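Side-chain contacts in N-alpha-acetyltransferase 35, NatC auxiliary subunit (Saccharomyces cerevisiae, PDB 6YGA), which serves as the auxiliary subunit of the NatC complex, which acetylates the N-terminal methionine of the L-A virus Gag protein: residues I67-A71 / E72-F76; I545-T548 / K549-L553; N631-E634 / T635-N639. One frame throughout, in Å; residues are numbered along the deposited sequence.

Contact 1 lies at the surface, where the loop before helix 71-75 turns into that short helix; contacts 2 and 3 are partly buried turns of the long helices 511-564 and 619-653. Contact 1 is about 62 Å from contact 2 between centres, on the other side of the chain's centre. Contacts 2 and 3 are about 12 Å apart between centres and touch through S550 and E636 and through L553 and F632. The chemistry follows: contact 1 caps peptide N-H groups at a helix start, whereas contacts 2 and 3 add to their mid-helix backbone bonds hydroxyl, carboxylate and aliphatic groups that face neighbouring helices.

Contact 1. Residues I67-A71 / E72-F76; sequences IELTA and EEIEF
T70 and E73 grip each other's backbone N-H groups. E73 N donates to T70 OG1 over 3.2 Å, while T70 N donates to E73 OE1 over 2.9 Å. Both bonds are fairly straight, 162° at the hydrogen, but OE1 is met from above the carboxylate plane. For T70, a chi1 of 73° sets OG1 between the backbone N and the carbonyl carbon, where it faces the start of the helix; a short hydroxyl suits this place because it can accept without a long reach. E73 needs more length: its chain runs extended beyond CG, with chi2 172°, and brings OE1 back to the N-H of T70. There OE1 also lies beside L69, 3.4 Å from CD2, the two side chains crossing at about a right angle.

Next to this polar pair is a small apolar one. L69, the residue before the N-cap, packs its CB on CG1 of I74, four residues after the cap, at 3.5 Å; the pair brackets the box and fits a hydrophobic staple. The first helical bonds follow, from I74 N to T70 O and from E75 N to A71 O. Farther out, the loop before the helix packs on residues 275-279: L69 rests on T275 and Y276, and the carbonyl of I67 accepts from K279 NZ. With T70 as N-cap and E73 three residues on, the arrangement is a capping box at the start of helix 71-75.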
ATOM      1  N   ILE B  67      28.256  -0.513  10.952  1.00 70.39           N
ATOM      2  CA  ILE B  67      28.180   0.501   9.907  1.00 72.40           C
ATOM      3  C   ILE B  67      29.527   1.193   9.774  1.00 75.74           C
ATOM      4  O   ILE B  67      30.115   1.648  10.764  1.00 77.56           O
ATOM      5  CB  ILE B  67      27.063   1.509  10.215  1.00 71.90           C
ATOM      6  CG1 ILE B  67      25.693   0.825  10.175  1.00 68.20           C
ATOM      7  CG2 ILE B  67      27.114   2.673   9.231  1.00 73.62           C
ATOM      8  CD1 ILE B  67      24.541   1.705  10.641  1.00 64.37           C
ATOM      9  N   GLU B  68      30.028   1.270   8.545  1.00 76.91           N
ATOM     10  CA  GLU B  68      31.299   1.923   8.266  1.00 78.57           C
ATOM     11  C   GLU B  68      31.074   3.422   8.103  1.00 78.04           C
ATOM     12  O   GLU B  68      30.251   3.845   7.285  1.00 77.63           O
ATOM     13  CB  GLU B  68      31.939   1.337   7.006  1.00 81.62           C
ATOM     14  CG  GLU B  68      31.999  -0.191   6.974  1.00 84.36           C
ATOM     15  CD  GLU B  68      32.888  -0.780   8.060  1.00 86.74           C
ATOM     16  OE1 GLU B  68      33.864  -0.116   8.467  1.00 87.34           O
ATOM     17  OE2 GLU B  68      32.612  -1.915   8.503  1.00 86.68           O
ATOM     18  N   LEU B  69      31.796   4.220   8.887  1.00 77.98           N
ATOM     19  CA  LEU B  69      31.700   5.672   8.831  1.00 76.15           C
ATOM     20  C   LEU B  69      33.058   6.273   8.506  1.00 77.24           C
ATOM     21  O   LEU B  69      34.099   5.742   8.904  1.00 78.37           O
ATOM     22  CB  LEU B  69      31.197   6.256  10.157  1.00 72.49           C
ATOM     23  CG  LEU B  69      29.803   5.854  10.639  1.00 68.36           C
ATOM     24  CD1 LEU B  69      29.516   6.445  12.012  1.00 64.96           C
ATOM     25  CD2 LEU B  69      28.740   6.277   9.636  1.00 67.77           C
ATOM     26  N   THR B  70      33.038   7.387   7.776  1.00 75.86           N
ATOM     27  CA  THR B  70      34.252   8.132   7.492  1.00 74.64           C
ATOM     28  C   THR B  70      34.659   8.952   8.713  1.00 76.12           C
ATOM     29  O   THR B  70      33.902   9.105   9.676  1.00 71.72           O
ATOM     30  CB  THR B  70      34.060   9.047   6.284  1.00 74.78           C
ATOM     31  OG1 THR B  70      33.235  10.162   6.650  1.00 74.43           O
ATOM     32  CG2 THR B  70      33.394   8.288   5.141  1.00 75.81           C
ATOM     33  N   ALA B  71      35.886   9.478   8.665  1.00 94.65           N
ATOM     34  CA  ALA B  71      36.381  10.307   9.757  1.00 99.61           C
ATOM     35  C   ALA B  71      35.512  11.545   9.949  1.00 98.85           C
ATOM     36  O   ALA B  71      35.214  11.932  11.085  1.00 98.64           O
ATOM     37  CB  ALA B  71      37.834  10.701   9.495  1.00 88.81           C
ATOM     38  N   GLU B  72      35.090  12.177   8.850  1.00 99.03           N
ATOM     39  CA  GLU B  72      34.203  13.331   8.957  1.00 98.18           C
ATOM     40  C   GLU B  72      32.870  12.946   9.586  1.00 91.68           C
ATOM     41  O   GLU B  72      32.332  13.685  10.417  1.00 91.89           O
ATOM     42  CB  GLU B  72      33.982  13.958   7.579  1.00100.50           C
ATOM     43  CG  GLU B  72      35.209  14.619   6.969  1.00106.48           C
ATOM     44  CD  GLU B  72      36.135  13.633   6.283  1.00112.07           C
ATOM     45  OE1 GLU B  72      36.363  12.536   6.832  1.00114.07           O
ATOM     46  OE2 GLU B  72      36.628  13.954   5.182  1.00115.00           O
ATOM     47  N   GLU B  73      32.324  11.790   9.205  1.00 88.04           N
ATOM     48  CA  GLU B  73      31.062  11.349   9.788  1.00 83.74           C
ATOM     49  C   GLU B  73      31.216  11.045  11.273  1.00 82.46           C
ATOM     50  O   GLU B  73      30.300  11.301  12.063  1.00 79.22           O
ATOM     51  CB  GLU B  73      30.535  10.122   9.043  1.00 81.28           C
ATOM     52  CG  GLU B  73      30.110  10.397   7.606  1.00 82.02           C
ATOM     53  CD  GLU B  73      29.786   9.128   6.832  1.00 83.94           C
ATOM     54  OE1 GLU B  73      30.297   8.056   7.209  1.00 86.07           O
ATOM     55  OE2 GLU B  73      29.023   9.204   5.843  1.00 82.48           O
ATOM     56  N   ILE B  74      32.364  10.493  11.674  1.00 83.31           N
ATOM     57  CA  ILE B  74      32.560  10.133  13.074  1.00 83.03           C
ATOM     58  C   ILE B  74      32.846  11.372  13.914  1.00 83.46           C
ATOM     59  O   ILE B  74      32.350  11.504  15.039  1.00 83.06           O
ATOM     60  CB  ILE B  74      33.688   9.091  13.202  1.00 85.86           C
ATOM     61  CG1 ILE B  74      33.287   7.777  12.528  1.00 84.69           C
ATOM     62  CG2 ILE B  74      34.034   8.847  14.664  1.00 85.95           C
ATOM     63  CD1 ILE B  74      34.396   6.741  12.482  1.00 88.34           C
ATOM     64  N   GLU B  75      33.633  12.303  13.379  1.00 84.71           N
ATOM     65  CA  GLU B  75      34.126  13.443  14.141  1.00 90.25           C
ATOM     66  C   GLU B  75      33.275  14.698  13.978  1.00 87.87           C
ATOM     67  O   GLU B  75      33.626  15.736  14.550  1.00 90.94           O
ATOM     68  CB  GLU B  75      35.572  13.762  13.736  1.00 95.69           C
ATOM     69  CG  GLU B  75      36.545  12.593  13.867  1.00101.65           C
ATOM     70  CD  GLU B  75      36.746  12.140  15.303  1.00105.53           C
ATOM     71  OE1 GLU B  75      36.437  12.917  16.229  1.00106.38           O
ATOM     72  OE2 GLU B  75      37.217  11.000  15.504  1.00107.40           O
ATOM     73  N   PHE B  76      32.180  14.638  13.222  1.00 83.54           N
ATOM     74  CA  PHE B  76      31.381  15.834  12.983  1.00 81.74           C
ATOM     75  C   PHE B  76      30.887  16.426  14.296  1.00 84.15           C
ATOM     76  O   PHE B  76      30.346  15.717  15.152  1.00 82.89           O
ATOM     77  CB  PHE B  76      30.192  15.524  12.070  1.00 75.91           C
ATOM     78  CG  PHE B  76      29.418  16.748  11.659  1.00 73.98           C
ATOM     79  CD1 PHE B  76      28.395  17.239  12.455  1.00 72.75           C
ATOM     80  CD2 PHE B  76      29.730  17.422  10.489  1.00 73.83           C
ATOM     81  CE1 PHE B  76      27.693  18.370  12.088  1.00 73.24           C
ATOM     82  CE2 PHE B  76      29.029  18.553  10.115  1.00 73.49           C
ATOM     83  CZ  PHE B  76      28.009  19.027  10.916  1.00 73.71           C
TER

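Contact 2. Residues I545-T548 / K549-L553; sequences INIT and KSLCL. With EDO (1,2-ethanediol), chain C; EDO (1,2-ethanediol), chain D.
S550 OG is approached by several groups at once. A bound 1,2-ethanediol, probably from the crystallisation liquor, donates from O1 to S550 OG over 2.7 Å, and E636 OE2 of helix 619-653 is hydrogen-bonded to the same hydroxyl. N546 O lies 3.0 Å from S550 OG. With chi1 at -66°, OG sits beside its own backbone N and leans back over the preceding turn; serine, short and able both to give and to accept, fits this meeting of two helices.

On another side of the helix, T548 OG1 shares a 2.6 Å hydrogen bond with O1 of a second ethanediol, whose C1 also touches I547 CG2, and has a weak bond to E544 O, one turn back. N546 and K549 run side by side and point the same way, with N546 OD1 3.6 Å from K549 NZ. The amide's ND2 is held by L542 O, and NZ makes a long, weak ion pair with E480 of helix 465-506.

I547 CG2 meets L551 CD1 at 4.0 Å. These branched side chains are buried against L678 of helix 668-701, and I547 also reaches I644 and I647. Helix 619-653 is thus held by a hydrogen bond and aliphatic packing together. Because the diol donates to S550 OG, the hydroxyl's single proton is left for either N546 O or E636 OE2.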
ATOM      1  N   ILE B 545     -23.367   3.809 -16.551  1.00 38.81           N
ATOM      2  CA  ILE B 545     -23.371   2.354 -16.429  1.00 35.96           C
ATOM      3  C   ILE B 545     -23.490   1.699 -17.799  1.00 35.87           C
ATOM      4  O   ILE B 545     -22.969   0.598 -18.013  1.00 37.81           O
ATOM      5  CB  ILE B 545     -24.486   1.889 -15.471  1.00 37.66           C
ATOM      6  CG1 ILE B 545     -24.287   0.419 -15.104  1.00 38.83           C
ATOM      7  CG2 ILE B 545     -25.860   2.089 -16.085  1.00 39.28           C
ATOM      8  CD1 ILE B 545     -22.924   0.130 -14.494  1.00 38.75           C
ATOM      9  N   ASN B 546     -24.164   2.354 -18.748  1.00 34.29           N
ATOM     10  CA  ASN B 546     -24.224   1.814 -20.101  1.00 35.67           C
ATOM     11  C   ASN B 546     -22.872   1.900 -20.797  1.00 35.23           C
ATOM     12  O   ASN B 546     -22.551   1.048 -21.634  1.00 34.43           O
ATOM     13  CB  ASN B 546     -25.297   2.536 -20.914  1.00 36.84           C
ATOM     14  CG  ASN B 546     -26.666   1.899 -20.763  1.00 42.25           C
ATOM     15  OD1 ASN B 546     -26.904   0.795 -21.257  1.00 44.70           O
ATOM     16  ND2 ASN B 546     -27.572   2.591 -20.084  1.00 43.43           N
ATOM     17  N   ILE B 547     -22.065   2.909 -20.461  1.00 34.77           N
ATOM     18  CA  ILE B 547     -20.704   2.968 -20.979  1.00 36.52           C
ATOM     19  C   ILE B 547     -19.883   1.813 -20.423  1.00 37.16           C
ATOM     20  O   ILE B 547     -19.174   1.120 -21.162  1.00 38.47           O
ATOM     21  CB  ILE B 547     -20.063   4.328 -20.658  1.00 34.55           C
ATOM     22  CG1 ILE B 547     -20.726   5.429 -21.481  1.00 34.77           C
ATOM     23  CG2 ILE B 547     -18.567   4.299 -20.927  1.00 30.50           C
ATOM     24  CD1 ILE B 547     -20.281   6.817 -21.092  1.00 35.28           C
ATOM     25  N   THR B 548     -19.985   1.580 -19.111  1.00 35.69           N
ATOM     26  CA  THR B 548     -19.302   0.444 -18.497  1.00 35.82           C
ATOM     27  C   THR B 548     -19.766  -0.865 -19.118  1.00 36.80           C
ATOM     28  O   THR B 548     -18.951  -1.735 -19.445  1.00 37.50           O
ATOM     29  CB  THR B 548     -19.551   0.430 -16.987  1.00 36.64           C
ATOM     30  OG1 THR B 548     -18.926   1.568 -16.385  1.00 39.72           O
ATOM     31  CG2 THR B 548     -18.986  -0.840 -16.363  1.00 34.83           C
ATOM     32  N   LYS B 549     -21.081  -1.018 -19.286  1.00 36.59           N
ATOM     33  CA  LYS B 549     -21.628  -2.248 -19.848  1.00 36.95           C
ATOM     34  C   LYS B 549     -21.109  -2.482 -21.261  1.00 37.39           C
ATOM     35  O   LYS B 549     -20.705  -3.598 -21.606  1.00 37.87           O
ATOM     36  CB  LYS B 549     -23.155  -2.182 -19.836  1.00 39.32           C
ATOM     37  CG  LYS B 549     -23.845  -3.523 -19.684  1.00 45.71           C
ATOM     38  CD  LYS B 549     -25.360  -3.368 -19.748  1.00 49.38           C
ATOM     39  CE  LYS B 549     -25.804  -2.940 -21.138  1.00 54.89           C
ATOM     40  NZ  LYS B 549     -27.282  -2.798 -21.258  1.00 59.42           N
ATOM     41  N   SER B 550     -21.100  -1.434 -22.086  1.00 34.78           N
ATOM     42  CA  SER B 550     -20.626  -1.576 -23.459  1.00 35.16           C
ATOM     43  C   SER B 550     -19.145  -1.933 -23.508  1.00 35.81           C
ATOM     44  O   SER B 550     -18.735  -2.782 -24.307  1.00 36.60           O
ATOM     45  CB  SER B 550     -20.889  -0.287 -24.237  1.00 37.36           C
ATOM     46  OG  SER B 550     -22.275  -0.054 -24.402  1.00 39.84           O
ATOM     47  N   LEU B 551     -18.326  -1.294 -22.667  1.00 34.17           N
ATOM     48  CA  LEU B 551     -16.886  -1.542 -22.711  1.00 33.42           C
ATOM     49  C   LEU B 551     -16.555  -2.976 -22.315  1.00 35.14           C
ATOM     50  O   LEU B 551     -15.717  -3.623 -22.954  1.00 34.77           O
ATOM     51  CB  LEU B 551     -16.152  -0.547 -21.813  1.00 33.00           C
ATOM     52  CG  LEU B 551     -16.106   0.890 -22.339  1.00 32.38           C
ATOM     53  CD1 LEU B 551     -15.414   1.796 -21.339  1.00 34.12           C
ATOM     54  CD2 LEU B 551     -15.405   0.940 -23.687  1.00 33.00           C
ATOM     55  N   CYS B 552     -17.205  -3.491 -21.266  1.00 36.54           N
ATOM     56  CA  CYS B 552     -17.015  -4.888 -20.882  1.00 37.52           C
ATOM     57  C   CYS B 552     -17.394  -5.827 -22.019  1.00 39.91           C
ATOM     58  O   CYS B 552     -16.673  -6.791 -22.305  1.00 40.96           O
ATOM     59  CB  CYS B 552     -17.840  -5.209 -19.638  1.00 36.58           C
ATOM     60  SG  CYS B 552     -17.395  -4.255 -18.181  1.00 39.24           S
ATOM     61  N   LEU B 553     -18.529  -5.567 -22.670  1.00 39.59           N
ATOM     62  CA  LEU B 553     -18.945  -6.403 -23.790  1.00 39.04           C
ATOM     63  C   LEU B 553     -17.920  -6.349 -24.912  1.00 39.14           C
ATOM     64  O   LEU B 553     -17.574  -7.377 -25.504  1.00 41.25           O
ATOM     65  CB  LEU B 553     -20.320  -5.961 -24.290  1.00 38.96           C
ATOM     66  CG  LEU B 553     -21.053  -6.902 -25.247  1.00 42.34           C
ATOM     67  CD1 LEU B 553     -21.046  -8.319 -24.699  1.00 41.62           C
ATOM     68  CD2 LEU B 553     -22.484  -6.425 -25.467  1.00 44.85           C
TER
HETATM   69  C1  EDO C 821     -24.521  -2.891 -24.562  1.00 83.50           C
HETATM   70  O1  EDO C 821     -24.184  -1.822 -23.670  1.00 82.56           O
HETATM   71  C2  EDO C 821     -25.099  -2.308 -25.848  1.00 84.39           C
HETATM   72  O2  EDO C 821     -25.416  -3.365 -26.760  1.00 85.13           O
HETATM   73  C1  EDO D 820     -17.734   4.226 -17.354  1.00 48.30           C
HETATM   74  O1  EDO D 820     -16.969   3.160 -16.773  1.00 47.03           O
HETATM   75  C2  EDO D 820     -17.426   5.544 -16.656  1.00 51.13           C
HETATM   76  O2  EDO D 820     -17.396   5.361 -15.237  1.00 55.20           O

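Contact 3. Residues N631-E634 / T635-N639; sequences NFIE and TEVRN. With EDO (1,2-ethanediol), chain Y.
Among the hydrogen bonds, N631 O accepts twice, from T635 OG1 at 2.8 Å and T635 N at 2.9 Å, which reach it from opposite faces of its carbonyl plane. The first torsion of T635 places OG1 beside the backbone N, turned back along the helix, so that a residue on a partly exposed face satisfies its own polar group within the turn. The backbone hydrogen bond from E636 N to F632 O is short, 2.7 Å, whereas that from R638 N to E634 O is weak.

E636 CB lies over one face of the F632 ring in a CH-pi contact, 4.2 Å from the centroid, 15° off the normal and offset toward the rim. The two side chains run alongside, the carboxylate nearly parallel to the ring with planes 8° apart. F632 also meets the ring of F557 of helix 511-564.

E634 and R638 carry opposite charges and point the same way, but E634 OE1 remains 4.1 Å from R638 NH2, beyond a salt bridge, and the carboxylate and guanidinium planes stand 72° apart.

Apolar packing is slight within the turn itself: I633 and V637 instead face I554, F557 and helix 668-701. A bound ethanediol donates to E636 OE2, and its partner S550 OG may donate too; such donors would favour the charged carboxylate, while the E634 and R638 charges should attract one another only loosely.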
ATOM      1  N   ASN B 631     -17.635  -5.750 -36.516  1.00 44.96           N
ATOM      2  CA  ASN B 631     -18.497  -4.602 -36.767  1.00 46.30           C
ATOM      3  C   ASN B 631     -19.166  -4.121 -35.487  1.00 44.11           C
ATOM      4  O   ASN B 631     -19.377  -2.915 -35.315  1.00 46.56           O
ATOM      5  CB  ASN B 631     -19.542  -4.945 -37.829  1.00 53.38           C
ATOM      6  CG  ASN B 631     -20.491  -3.796 -38.109  1.00 56.93           C
ATOM      7  OD1 ASN B 631     -20.099  -2.771 -38.667  1.00 59.44           O
ATOM      8  ND2 ASN B 631     -21.751  -3.969 -37.732  1.00 57.29           N
ATOM      9  N   PHE B 632     -19.484  -5.034 -34.567  1.00 40.34           N
ATOM     10  CA  PHE B 632     -20.047  -4.609 -33.289  1.00 41.09           C
ATOM     11  C   PHE B 632     -19.035  -3.807 -32.480  1.00 41.74           C
ATOM     12  O   PHE B 632     -19.387  -2.784 -31.880  1.00 40.13           O
ATOM     13  CB  PHE B 632     -20.533  -5.816 -32.486  1.00 42.14           C
ATOM     14  CG  PHE B 632     -20.936  -5.475 -31.081  1.00 43.09           C
ATOM     15  CD1 PHE B 632     -22.221  -5.043 -30.802  1.00 44.02           C
ATOM     16  CD2 PHE B 632     -20.026  -5.571 -30.041  1.00 46.29           C
ATOM     17  CE1 PHE B 632     -22.592  -4.719 -29.514  1.00 43.55           C
ATOM     18  CE2 PHE B 632     -20.392  -5.245 -28.752  1.00 46.36           C
ATOM     19  CZ  PHE B 632     -21.679  -4.821 -28.489  1.00 45.18           C
ATOM     20  N   ILE B 633     -17.779  -4.260 -32.445  1.00 40.81           N
ATOM     21  CA  ILE B 633     -16.748  -3.563 -31.679  1.00 39.42           C
ATOM     22  C   ILE B 633     -16.568  -2.140 -32.195  1.00 41.70           C
ATOM     23  O   ILE B 633     -16.556  -1.176 -31.420  1.00 40.13           O
ATOM     24  CB  ILE B 633     -15.426  -4.353 -31.720  1.00 38.62           C
ATOM     25  CG1 ILE B 633     -15.526  -5.600 -30.840  1.00 37.54           C
ATOM     26  CG2 ILE B 633     -14.252  -3.477 -31.294  1.00 36.61           C
ATOM     27  CD1 ILE B 633     -14.244  -6.401 -30.765  1.00 39.44           C
ATOM     28  N   GLU B 634     -16.442  -1.986 -33.515  1.00 44.08           N
ATOM     29  CA  GLU B 634     -16.266  -0.656 -34.092  1.00 50.60           C
ATOM     30  C   GLU B 634     -17.508   0.204 -33.892  1.00 49.57           C
ATOM     31  O   GLU B 634     -17.399   1.394 -33.573  1.00 50.40           O
ATOM     32  CB  GLU B 634     -15.926  -0.768 -35.579  1.00 59.05           C
ATOM     33  CG  GLU B 634     -14.739  -1.667 -35.882  1.00 64.55           C
ATOM     34  CD  GLU B 634     -14.403  -1.713 -37.359  1.00 71.15           C
ATOM     35  OE1 GLU B 634     -14.788  -0.773 -38.085  1.00 73.92           O
ATOM     36  OE2 GLU B 634     -13.756  -2.687 -37.794  1.00 75.42           O
ATOM     37  N   THR B 635     -18.696  -0.378 -34.076  1.00 46.70           N
ATOM     38  CA  THR B 635     -19.926   0.394 -33.931  1.00 42.98           C
ATOM     39  C   THR B 635     -20.144   0.810 -32.482  1.00 41.10           C
ATOM     40  O   THR B 635     -20.497   1.962 -32.203  1.00 42.24           O
ATOM     41  CB  THR B 635     -21.118  -0.416 -34.443  1.00 45.85           C
ATOM     42  OG1 THR B 635     -20.947  -0.676 -35.841  1.00 50.54           O
ATOM     43  CG2 THR B 635     -22.414   0.348 -34.238  1.00 47.28           C
ATOM     44  N   GLU B 636     -19.925  -0.116 -31.544  1.00 38.78           N
ATOM     45  CA  GLU B 636     -20.155   0.184 -30.136  1.00 39.38           C
ATOM     46  C   GLU B 636     -19.115   1.154 -29.586  1.00 41.31           C
ATOM     47  O   GLU B 636     -19.433   1.966 -28.711  1.00 42.47           O
ATOM     48  CB  GLU B 636     -20.168  -1.109 -29.319  1.00 41.41           C
ATOM     49  CG  GLU B 636     -20.783  -0.966 -27.938  1.00 47.16           C
ATOM     50  CD  GLU B 636     -22.272  -0.665 -27.989  1.00 51.36           C
ATOM     51  OE1 GLU B 636     -22.891  -0.838 -29.060  1.00 53.23           O
ATOM     52  OE2 GLU B 636     -22.825  -0.256 -26.948  1.00 52.49           O
ATOM     53  N   VAL B 637     -17.877   1.094 -30.087  1.00 39.88           N
ATOM     54  CA  VAL B 637     -16.868   2.058 -29.658  1.00 40.48           C
ATOM     55  C   VAL B 637     -17.308   3.475 -30.005  1.00 41.73           C
ATOM     56  O   VAL B 637     -17.221   4.385 -29.173  1.00 44.23           O
ATOM     57  CB  VAL B 637     -15.494   1.712 -30.266  1.00 40.47           C
ATOM     58  CG1 VAL B 637     -14.589   2.930 -30.265  1.00 41.98           C
ATOM     59  CG2 VAL B 637     -14.842   0.584 -29.478  1.00 37.12           C
ATOM     60  N   ARG B 638     -17.822   3.680 -31.219  1.00 40.46           N
ATOM     61  CA  ARG B 638     -18.260   5.019 -31.602  1.00 43.89           C
ATOM     62  C   ARG B 638     -19.454   5.471 -30.770  1.00 43.10           C
ATOM     63  O   ARG B 638     -19.555   6.650 -30.407  1.00 43.25           O
ATOM     64  CB  ARG B 638     -18.592   5.064 -33.092  1.00 46.82           C
ATOM     65  CG  ARG B 638     -17.416   4.725 -33.985  1.00 50.20           C
ATOM     66  CD  ARG B 638     -17.730   5.032 -35.434  1.00 53.22           C
ATOM     67  NE  ARG B 638     -16.628   4.669 -36.317  1.00 58.90           N
ATOM     68  CZ  ARG B 638     -16.571   3.538 -37.011  1.00 62.39           C
ATOM     69  NH1 ARG B 638     -17.558   2.658 -36.928  1.00 62.37           N
ATOM     70  NH2 ARG B 638     -15.529   3.289 -37.793  1.00 65.38           N
ATOM     71  N   ASN B 639     -20.369   4.552 -30.451  1.00 42.43           N
ATOM     72  CA  ASN B 639     -21.488   4.910 -29.584  1.00 40.29           C
ATOM     73  C   ASN B 639     -21.001   5.274 -28.188  1.00 38.75           C
ATOM     74  O   ASN B 639     -21.523   6.206 -27.564  1.00 40.65           O
ATOM     75  CB  ASN B 639     -22.500   3.766 -29.518  1.00 40.78           C
ATOM     76  CG  ASN B 639     -23.207   3.534 -30.839  1.00 43.58           C
ATOM     77  OD1 ASN B 639     -23.315   4.437 -31.669  1.00 47.18           O
ATOM     78  ND2 ASN B 639     -23.699   2.317 -31.038  1.00 42.21           N
TER
HETATM   79  C1  EDO Y 814     -23.942   3.476 -24.117  1.00 70.20           C
HETATM   80  O1  EDO Y 814     -23.496   4.340 -23.066  1.00 72.29           O
HETATM   81  C2  EDO Y 814     -22.857   3.331 -25.176  1.00 68.88           C
HETATM   82  O2  EDO Y 814     -23.410   2.640 -26.302  1.00 69.66           O